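PDB 1T6A: RBSTP2229 gene product from Geobacillus stearothermophilus, which is of unknown function, a small alpha-beta protein of the DUF1885 family in which a long helix leads into an antiparallel sheet. Local coordinates for residues A44-L57 with Q60-S72. Residues are numbered along the deposited sequence; the frame is centred on the assembly and turned at random.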
loop_
_atom_site.group_PDB
_atom_site.type_symbol
_atom_site.label_atom_id
_atom_site.label_comp_id
_atom_site.label_asym_id
_atom_site.label_seq_id
_atom_site.Cartn_x
_atom_site.Cartn_y
_atom_site.Cartn_z
ATOM N N ALA A 44 3.158 -2.700 -3.542
ATOM C CA ALA A 44 4.448 -2.029 -3.338
ATOM C C ALA A 44 4.549 -1.366 -1.963
ATOM O O ALA A 44 5.633 -1.247 -1.393
ATOM C CB ALA A 44 4.659 -0.968 -4.403
ATOM N N ALA A 45 3.415 -0.888 -1.464
ATOM C CA ALA A 45 3.373 -0.145 -0.213
ATOM C C ALA A 45 3.456 -1.091 1.006
ATOM O O ALA A 45 3.820 -0.658 2.084
ATOM C CB ALA A 45 2.111 0.682 -0.148
ATOM N N PHE A 46 3.102 -2.365 0.827
ATOM C CA PHE A 46 3.239 -3.387 1.883
ATOM C C PHE A 46 3.821 -4.670 1.331
ATOM O O PHE A 46 3.111 -5.680 1.159
ATOM C CB PHE A 46 1.897 -3.660 2.543
ATOM C CG PHE A 46 2.007 -4.358 3.863
ATOM C CD1 PHE A 46 2.354 -3.661 5.005
ATOM C CD2 PHE A 46 1.748 -5.723 3.961
ATOM C CE1 PHE A 46 2.460 -4.327 6.251
ATOM C CE2 PHE A 46 1.845 -6.384 5.188
ATOM C CZ PHE A 46 2.203 -5.682 6.330
ATOM N N PRO A 47 5.111 -4.640 1.044
ATOM C CA PRO A 47 5.797 -5.789 0.442
ATOM C C PRO A 47 6.233 -6.827 1.494
ATOM O O PRO A 47 7.375 -7.218 1.551
ATOM C CB PRO A 47 7.006 -5.139 -0.213
ATOM C CG PRO A 47 7.335 -4.011 0.715
ATOM C CD PRO A 47 6.032 -3.508 1.273
ATOM N N TYR A 48 5.304 -7.262 2.323
ATOM C CA TYR A 48 5.613 -8.205 3.379
ATOM C C TYR A 48 4.542 -9.265 3.470
ATOM O O TYR A 48 3.394 -9.020 3.141
ATOM C CB TYR A 48 5.710 -7.478 4.722
ATOM C CG TYR A 48 6.785 -6.425 4.760
ATOM C CD1 TYR A 48 8.131 -6.779 4.880
ATOM C CD2 TYR A 48 6.468 -5.077 4.653
ATOM C CE1 TYR A 48 9.127 -5.811 4.907
ATOM C CE2 TYR A 48 7.464 -4.103 4.670
ATOM C CZ TYR A 48 8.779 -4.476 4.808
ATOM O OH TYR A 48 9.752 -3.522 4.828
ATOM N N THR A 49 4.943 -10.437 3.943
ATOM C CA THR A 49 4.035 -11.487 4.389
ATOM C C THR A 49 4.103 -11.532 5.913
ATOM O O THR A 49 5.185 -11.506 6.469
ATOM C CB THR A 49 4.519 -12.840 3.824
ATOM O OG1 THR A 49 4.542 -12.792 2.388
ATOM C CG2 THR A 49 3.537 -13.956 4.166
ATOM N N VAL A 50 2.951 -11.615 6.573
ATOM C CA VAL A 50 2.862 -11.608 8.029
ATOM C C VAL A 50 2.696 -13.024 8.612
ATOM O O VAL A 50 1.807 -13.778 8.203
ATOM C CB VAL A 50 1.670 -10.743 8.492
ATOM C CG1 VAL A 50 1.518 -10.768 10.017
ATOM C CG2 VAL A 50 1.829 -9.314 8.015
ATOM N N ARG A 51 3.552 -13.371 9.575
ATOM C CA ARG A 51 3.349 -14.555 10.417
ATOM C C ARG A 51 3.514 -14.211 11.911
ATOM O O ARG A 51 4.197 -13.252 12.281
ATOM C CB ARG A 51 4.296 -15.683 9.979
ATOM C CG ARG A 51 5.224 -16.251 11.062
ATOM C CD ARG A 51 6.426 -17.022 10.517
ATOM N NE ARG A 51 7.446 -17.246 11.551
ATOM C CZ ARG A 51 8.715 -16.819 11.499
ATOM N NH1 ARG A 51 9.179 -16.115 10.464
ATOM N NH2 ARG A 51 9.535 -17.098 12.509
ATOM N N ILE A 52 2.859 -14.993 12.759
ATOM C CA ILE A 52 2.970 -14.846 14.200
ATOM C C ILE A 52 3.653 -16.075 14.788
ATOM O O ILE A 52 3.276 -17.204 14.477
ATOM C CB ILE A 52 1.600 -14.632 14.841
ATOM C CG1 ILE A 52 1.765 -14.354 16.330
ATOM C CG2 ILE A 52 0.689 -15.860 14.636
ATOM C CD1 ILE A 52 0.525 -13.907 16.978
ATOM N N HIS A 53 4.670 -15.841 15.614
ATOM C CA HIS A 53 5.370 -16.894 16.335
ATOM C C HIS A 53 5.759 -16.401 17.733
ATOM O O HIS A 53 6.486 -15.392 17.878
ATOM C CB HIS A 53 6.611 -17.315 15.568
ATOM C CG HIS A 53 7.419 -18.369 16.259
ATOM N ND1 HIS A 53 6.946 -19.647 16.474
ATOM C CD2 HIS A 53 8.672 -18.339 16.773
ATOM C CE1 HIS A 53 7.873 -20.356 17.095
ATOM N NE2 HIS A 53 8.926 -19.584 17.294
ATOM N N GLU A 54 5.259 -17.107 18.745
ATOM C CA GLU A 54 5.490 -16.771 20.149
ATOM C C GLU A 54 5.131 -15.309 20.478
ATOM O O GLU A 54 5.929 -14.586 21.063
ATOM C CB GLU A 54 6.931 -17.117 20.557
ATOM C CG GLU A 54 7.300 -18.570 20.251
ATOM C CD GLU A 54 8.519 -19.078 21.004
ATOM O OE1 GLU A 54 9.578 -18.408 21.003
ATOM O OE2 GLU A 54 8.428 -20.171 21.588
ATOM N N SER A 55 3.921 -14.906 20.083
ATOM C CA SER A 55 3.355 -13.569 20.346
ATOM C C SER A 55 4.151 -12.379 19.769
ATOM O O SER A 55 4.026 -11.268 20.254
ATOM C CB SER A 55 3.138 -13.366 21.851
ATOM O OG SER A 55 2.250 -14.331 22.372
ATOM N N VAL A 56 4.961 -12.644 18.751
ATOM C CA VAL A 56 5.679 -11.637 17.984
ATOM C C VAL A 56 5.236 -11.760 16.504
ATOM O O VAL A 56 5.189 -12.869 15.931
ATOM C CB VAL A 56 7.197 -11.853 18.075
ATOM C CG1 VAL A 56 7.944 -10.876 17.200
ATOM C CG2 VAL A 56 7.691 -11.717 19.546
ATOM N N LEU A 57 4.921 -10.634 15.883
ATOM C CA LEU A 57 4.591 -10.621 14.447
ATOM C C LEU A 57 5.832 -10.442 13.597
ATOM O O LEU A 57 6.547 -9.462 13.772
ATOM C CB LEU A 57 3.594 -9.504 14.158
ATOM C CG LEU A 57 2.191 -9.767 14.702
ATOM C CD1 LEU A 57 1.381 -8.489 14.760
ATOM C CD2 LEU A 57 1.447 -10.822 13.866
ATOM N N GLN A 60 7.990 -10.748 6.648
ATOM C CA GLN A 60 9.022 -11.227 5.737
ATOM C C GLN A 60 8.922 -10.470 4.410
ATOM O O GLN A 60 7.881 -10.448 3.766
ATOM C CB GLN A 60 8.884 -12.748 5.508
ATOM C CG GLN A 60 9.934 -13.344 4.537
ATOM C CD GLN A 60 9.708 -14.840 4.245
ATOM O OE1 GLN A 60 8.759 -15.207 3.540
ATOM N NE2 GLN A 60 10.576 -15.693 4.790
ATOM N N GLY A 61 10.032 -9.866 3.999
ATOM C CA GLY A 61 10.033 -8.983 2.857
ATOM C C GLY A 61 10.037 -9.700 1.525
ATOM O O GLY A 61 10.749 -10.689 1.344
ATOM N N ASP A 62 9.255 -9.176 0.582
ATOM C CA ASP A 62 9.243 -9.680 -0.791
ATOM C C ASP A 62 10.503 -9.248 -1.522
ATOM O O ASP A 62 10.838 -8.061 -1.537
ATOM C CB ASP A 62 8.017 -9.160 -1.541
ATOM C CG ASP A 62 6.727 -9.653 -0.943
ATOM O OD1 ASP A 62 6.707 -10.826 -0.512
ATOM O OD2 ASP A 62 5.685 -8.957 -0.851
ATOM N N GLY A 63 11.210 -10.211 -2.109
ATOM C CA GLY A 63 12.331 -9.913 -2.986
ATOM C C GLY A 63 13.579 -9.416 -2.277
ATOM O O GLY A 63 13.647 -9.387 -1.053
ATOM N N ARG A 64 14.574 -9.007 -3.059
ATOM C CA ARG A 64 15.892 -8.643 -2.520
ATOM C C ARG A 64 15.896 -7.288 -1.792
ATOM O O ARG A 64 16.786 -7.014 -0.982
ATOM C CB ARG A 64 16.943 -8.637 -3.651
ATOM C CG ARG A 64 16.922 -7.398 -4.577
ATOM C CD ARG A 64 17.670 -7.552 -5.944
ATOM N NE ARG A 64 17.093 -6.696 -7.004
ATOM C CZ ARG A 64 15.906 -6.904 -7.597
ATOM N NH1 ARG A 64 15.153 -7.949 -7.258
ATOM N NH2 ARG A 64 15.457 -6.060 -8.534
ATOM N N LEU A 65 14.902 -6.450 -2.069
ATOM C CA LEU A 65 14.907 -5.072 -1.569
ATOM C C LEU A 65 14.346 -4.891 -0.159
ATOM O O LEU A 65 14.508 -3.823 0.438
ATOM C CB LEU A 65 14.175 -4.163 -2.553
ATOM C CG LEU A 65 14.824 -4.114 -3.943
ATOM C CD1 LEU A 65 14.059 -3.220 -4.849
ATOM C CD2 LEU A 65 16.262 -3.647 -3.842
ATOM N N TYR A 66 13.712 -5.935 0.366
ATOM C CA TYR A 66 13.089 -5.910 1.683
ATOM C C TYR A 66 13.423 -7.194 2.445
ATOM O O TYR A 66 13.103 -8.286 1.981
ATOM C CB TYR A 66 11.565 -5.789 1.539
ATOM C CG TYR A 66 11.115 -4.566 0.767
ATOM C CD1 TYR A 66 11.147 -3.307 1.356
ATOM C CD2 TYR A 66 10.706 -4.659 -0.559
ATOM C CE1 TYR A 66 10.769 -2.187 0.673
ATOM C CE2 TYR A 66 10.306 -3.520 -1.268
ATOM C CZ TYR A 66 10.349 -2.289 -0.641
ATOM O OH TYR A 66 9.975 -1.157 -1.297
ATOM N N LYS A 67 14.059 -7.066 3.607
ATOM C CA LYS A 67 14.331 -8.229 4.449
ATOM C C LYS A 67 13.168 -8.545 5.377
ATOM O O LYS A 67 12.637 -9.660 5.356
ATOM C CB LYS A 67 15.591 -8.029 5.270
ATOM C CG LYS A 67 15.966 -9.277 6.065
ATOM C CD LYS A 67 17.445 -9.277 6.476
ATOM C CE LYS A 67 17.762 -10.432 7.423
ATOM N NZ LYS A 67 18.534 -9.953 8.599
ATOM N N GLY A 68 12.788 -7.567 6.194
ATOM C CA GLY A 68 11.688 -7.716 7.116
ATOM C C GLY A 68 11.836 -6.932 8.416
ATOM O O GLY A 68 12.765 -6.138 8.606
HETATM N N MSE A 69 10.888 -7.167 9.312
HETATM C CA MSE A 69 10.918 -6.585 10.644
HETATM C C MSE A 69 10.043 -7.411 11.591
HETATM O O MSE A 69 9.314 -8.308 11.155
HETATM C CB MSE A 69 10.411 -5.130 10.593
HETATM C CG MSE A 69 8.920 -4.982 10.332
HETATM SE SE MSE A 69 8.345 -3.153 9.860
HETATM C CE MSE A 69 9.035 -3.089 8.017
ATOM N N ALA A 70 10.096 -7.065 12.870
ATOM C CA ALA A 70 9.427 -7.808 13.922
ATOM C C ALA A 70 8.675 -6.838 14.804
ATOM O O ALA A 70 9.244 -5.827 15.246
ATOM C CB ALA A 70 10.479 -8.582 14.745
ATOM N N ILE A 71 7.404 -7.120 15.045
ATOM C CA ILE A 71 6.542 -6.240 15.807
ATOM C C ILE A 71 5.989 -6.985 17.005
ATOM O O ILE A 71 5.464 -8.082 16.866
ATOM C CB ILE A 71 5.372 -5.711 14.912
ATOM C CG1 ILE A 71 5.926 -5.127 13.605
ATOM C CG2 ILE A 71 4.562 -4.695 15.658
ATOM C CD1 ILE A 71 4.874 -4.558 12.658
ATOM N N SER A 72 6.090 -6.364 18.176
ATOM C CA SER A 72 5.653 -6.963 19.428
ATOM C C SER A 72 5.079 -5.930 20.371
ATOM O O SER A 72 5.201 -4.708 20.146
ATOM C CB SER A 72 6.835 -7.672 20.099
ATOM O OG SER A 72 7.944 -6.810 20.238
HETATM O O HOH W 1 7.915 -1.217 -2.867
HETATM O O HOH W 2 3.207 -9.460 0.091
HETATM O O HOH W 3 7.005 -11.995 1.616
#
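Pro47 sits squarely over one face of the Tyr66 ring: its CG lies 3.5 Å from the centroid of the Tyr66 ring and 8° off the normal, the geometry of a CH-pi contact. Tyr48 meets the same ring obliquely, the two planes at 68°. With CG beside the backbone N (chi1 -61°), the Tyr48 ring lies across the backbone of Gly61, which meets it obliquely, CD1 of Tyr48 lying 3.5 Å from CA of Gly61. Farther out along the ring, the selenomethionine Met69, bent at chi3, brings its CE to 3.5 Å from CZ of Tyr48. The Tyr48 hydroxyl is hydrogen-bonded to Asp94 OD1 in helix 92-109; OD2 of the same Asp94 accepts the backbone N-H groups of Lys67 and Gly68.

Backbone bonds fix how the strands are paired. Asp62 N donates to Pro47 O at 2.9 Å, and Thr49 and Gln60 exchange two bonds. Leu57 and Ile71 do likewise, Leu57 N reaching Ile71 O at 2.8 Å. A water joins Tyr66 OH to Ala44 O at the end of helix 16-45; an alanine in place of this tyrosine would probably leave Pro47 CG without its aromatic platform and this water without its phenolic partner. Pro47, centre of an inverse gamma turn, leads from that helix into an antiparallel meander of strands 48-53, 56-61, 68-76 and 79-85, with helix 92-109 packed against the side chains of Pro47, Tyr48 and Tyr66.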